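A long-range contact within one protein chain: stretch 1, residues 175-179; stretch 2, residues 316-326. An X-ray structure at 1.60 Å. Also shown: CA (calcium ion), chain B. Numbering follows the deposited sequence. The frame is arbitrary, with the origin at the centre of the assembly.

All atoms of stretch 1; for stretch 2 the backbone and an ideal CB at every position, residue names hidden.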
# COMPACT_ATOMS: atom_id res chain seq x y z
N ILE A 175 -0.21 -9.04 -10.79
CA ILE A 175 -1.07 -8.23 -9.91
C ILE A 175 -0.67 -8.63 -8.49
O ILE A 175 -0.76 -9.80 -8.11
CB ILE A 175 -2.56 -8.51 -10.11
CG1 ILE A 175 -2.98 -8.21 -11.54
CG2 ILE A 175 -3.38 -7.70 -9.06
CD1 ILE A 175 -4.43 -8.58 -11.85
N THR A 176 -0.27 -7.65 -7.69
CA THR A 176 0.19 -7.93 -6.33
C THR A 176 -0.75 -7.18 -5.40
O THR A 176 -1.02 -6.00 -5.63
CB THR A 176 1.63 -7.38 -6.08
OG1 THR A 176 2.51 -7.91 -7.09
CG2 THR A 176 2.21 -7.81 -4.74
N ILE A 177 -1.27 -7.88 -4.41
CA ILE A 177 -2.43 -7.33 -3.66
C ILE A 177 -2.16 -7.48 -2.17
O ILE A 177 -1.68 -8.54 -1.72
CB ILE A 177 -3.73 -8.17 -3.94
CG1 ILE A 177 -4.06 -8.17 -5.43
CG2 ILE A 177 -4.94 -7.64 -3.10
CD1 ILE A 177 -5.20 -9.21 -5.80
N MET A 178 -2.49 -6.46 -1.38
CA MET A 178 -2.45 -6.56 0.07
C MET A 178 -3.83 -7.05 0.46
O MET A 178 -4.82 -6.29 0.44
CB MET A 178 -2.17 -5.14 0.64
CG MET A 178 -1.75 -5.09 2.12
SD MET A 178 -3.06 -5.53 3.37
CE MET A 178 -2.26 -7.03 4.03
N GLY A 179 -3.94 -8.34 0.73
CA GLY A 179 -5.27 -8.93 0.70
C GLY A 179 -5.28 -10.20 1.53
O GLY A 179 -4.63 -10.26 2.55
N UNK A 316 3.71 -2.14 8.48
CA UNK A 316 3.72 -1.45 7.16
C UNK A 316 3.19 -2.38 6.04
O UNK A 316 3.94 -2.91 5.20
CB UNK A 316 5.14 -0.98 6.82
N UNK A 317 1.88 -2.55 5.96
CA UNK A 317 1.36 -3.56 5.07
C UNK A 317 1.54 -3.18 3.62
O UNK A 317 1.98 -3.96 2.80
CB UNK A 317 -0.12 -3.81 5.36
N UNK A 318 1.20 -1.95 3.31
CA UNK A 318 1.23 -1.56 1.91
C UNK A 318 2.66 -1.39 1.34
O UNK A 318 2.92 -1.76 0.18
CB UNK A 318 0.45 -0.25 1.74
N UNK A 319 3.59 -0.83 2.12
CA UNK A 319 4.95 -0.74 1.57
C UNK A 319 5.52 -2.12 1.32
O UNK A 319 6.20 -2.29 0.30
CB UNK A 319 5.87 0.04 2.51
N UNK A 320 5.24 -3.08 2.18
CA UNK A 320 5.73 -4.42 1.92
C UNK A 320 5.12 -5.00 0.67
O UNK A 320 5.76 -5.79 -0.03
CB UNK A 320 5.44 -5.33 3.11
N UNK A 321 3.86 -4.69 0.39
CA UNK A 321 3.19 -5.18 -0.83
C UNK A 321 3.92 -4.68 -2.07
O UNK A 321 4.16 -5.44 -3.01
CB UNK A 321 1.73 -4.73 -0.87
N UNK A 322 4.26 -3.39 -2.06
CA UNK A 322 5.04 -2.84 -3.14
C UNK A 322 6.41 -3.53 -3.28
O UNK A 322 6.81 -3.88 -4.43
CB UNK A 322 5.22 -1.34 -2.92
N UNK A 323 7.09 -3.77 -2.17
CA UNK A 323 8.37 -4.46 -2.20
C UNK A 323 8.16 -5.86 -2.78
O UNK A 323 9.00 -6.36 -3.55
CB UNK A 323 8.99 -4.53 -0.80
N UNK A 324 7.03 -6.47 -2.45
CA UNK A 324 6.75 -7.81 -3.00
C UNK A 324 6.43 -7.83 -4.49
O UNK A 324 6.51 -8.91 -5.13
CB UNK A 324 5.58 -8.44 -2.24
N UNK A 325 6.06 -6.67 -5.07
CA UNK A 325 5.63 -6.54 -6.44
C UNK A 325 6.76 -6.38 -7.42
O UNK A 325 6.53 -6.54 -8.64
CB UNK A 325 4.68 -5.35 -6.57
N UNK A 326 7.93 -5.97 -6.93
CA UNK A 326 9.10 -5.73 -7.80
C UNK A 326 10.09 -6.89 -7.62
O UNK A 326 10.45 -7.23 -6.48
CB UNK A 326 9.77 -4.39 -7.47
CA CA B . -4.18 0.98 1.92

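Stretch 1 presents Thr176 and Met178 to the helix, a mixed surface of methyl, hydroxyl and thioether: along the strand, the side chains of these two residues point toward stretch 2, whereas those of Ile175 and Ile177 point away. The strand and the helix run nearly antiparallel, at 161°, with their axes 8.1 Å apart at closest approach.

Position 316 precedes the helix, and nothing of stretch 1 lies within reach of its CB, so the strand sets no preference. It is Leu316, at the N-cap position; its carbonyl O accepts a backbone hydrogen bond from the N of residue 320.

At 317 the ideal CB points toward the strand and lies 3.8 Å from Met178 CG. An aliphatic or aromatic side chain would suit the apolar Met178 surface, and a small one would also fit. The residue is Tyr317. Its CB packs 3.8 Å from Met178 CG, and the ring then leads away from the strand, yet Met178 SD remains 5.3 Å from the ring centroid in an oblique sulfur-aromatic contact.

The CB of 318 points sideways and is 5.3 Å from Met178 CG, with the calcium ion beyond it on the same side. An acidic side chain suits such a place best, although other oxygen-bearing groups could also serve as ligands. Asp318 fills it, binding the calcium through OD2 at 2.4 Å. Its OD1 accepts a 2.5 Å hydrogen bond from water 1, itself a calcium ligand, and also lies 3.4 Å from Met178 CG, so one carboxylate joins the metal site to the edge of the contact.

Positions 319 and 320 are out of reach of stretch 1, which therefore leaves their choice open. They are Pro319, whose ring suits a phi of -63° in the first turn of the helix, and Leu320.

Position 321 faces the strand squarely: its CA is 5.9 Å from Met178 CA, and its ideal CB is 4.2 Å from Met178 CB and 5.0 Å from Thr176 CG2. The close spacing favours a small or beta-branched residue such as alanine, serine, threonine or valine. Thr321 is found. Its CG2 lies 3.9 Å from Thr176 CG2, while its OG1 approaches Met178 CB at 3.3 Å. The hydroxyl turns back into the helix, where OG1 donates a 2.9 Å hydrogen bond to Tyr317 O.

At 322 and 323 the CB points away from stretch 1, and the strand imposes no choice; both are leucines, Leu322 and Leu323.

The CB of 324 points toward the strand, 4.2 Å from Thr176 CG2, and a small apolar residue would meet that methyl comfortably. Ala324 does so, its CB 4.3 Å from Thr176 CG2.

At 325 the backbone comes near the strand again, CA to CA 5.6 Å from Thr176, and the sideways CB is already 3.4 Å from Thr176 OG1. Alanine or serine would fit readily. Ala325 places its CB 3.5 Å from Thr176 OG1, a packing contact.

Finally, at 326 the CB points away from the strand, which leaves the side chain unconstrained; Leu326 makes no contact with it.

Stretch 2 316-326: LYDPLTLLAAL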
# COMPACT_ATOMS: atom_id res chain seq x y z
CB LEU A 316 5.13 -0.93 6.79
CG LEU A 316 5.62 0.22 7.67
CD1 LEU A 316 7.10 0.66 7.36
CD2 LEU A 316 4.59 1.39 7.63
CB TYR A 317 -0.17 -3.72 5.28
CG TYR A 317 -0.57 -3.94 6.72
CD1 TYR A 317 -0.50 -5.20 7.28
CD2 TYR A 317 -1.03 -2.88 7.50
CE1 TYR A 317 -0.88 -5.41 8.62
CE2 TYR A 317 -1.40 -3.06 8.83
CZ TYR A 317 -1.32 -4.33 9.37
OH TYR A 317 -1.71 -4.53 10.69
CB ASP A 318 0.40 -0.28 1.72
CG ASP A 318 -1.07 -0.52 1.94
OD1 ASP A 318 -1.53 -1.67 2.03
OD2 ASP A 318 -1.85 0.46 1.99
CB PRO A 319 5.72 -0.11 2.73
CG PRO A 319 4.72 0.80 3.33
CD PRO A 319 3.43 0.01 3.32
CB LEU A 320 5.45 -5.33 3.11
CG LEU A 320 6.37 -5.02 4.29
CD1 LEU A 320 5.81 -5.70 5.59
CD2 LEU A 320 7.79 -5.54 4.02
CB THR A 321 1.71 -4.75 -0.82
OG1 THR A 321 1.11 -5.30 0.36
CG2 THR A 321 0.96 -5.26 -2.03
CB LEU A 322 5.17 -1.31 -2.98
CG LEU A 322 6.06 -0.70 -4.09
CD1 LEU A 322 5.38 -0.90 -5.43
CD2 LEU A 322 6.27 0.78 -3.85
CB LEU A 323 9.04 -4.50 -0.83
CG LEU A 323 9.46 -3.13 -0.26
CD1 LEU A 323 10.25 -3.31 1.03
CD2 LEU A 323 10.34 -2.35 -1.24
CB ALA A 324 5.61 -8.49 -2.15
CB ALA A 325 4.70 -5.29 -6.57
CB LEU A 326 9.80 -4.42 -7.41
CG LEU A 326 8.94 -3.16 -7.29
CD1 LEU A 326 9.69 -1.97 -6.68
CD2 LEU A 326 8.32 -2.74 -8.63
O HOH W 1 -3.96 -1.59 2.70
O HOH W 2 -3.98 0.96 4.40
O HOH W 3 -6.44 -0.00 2.72
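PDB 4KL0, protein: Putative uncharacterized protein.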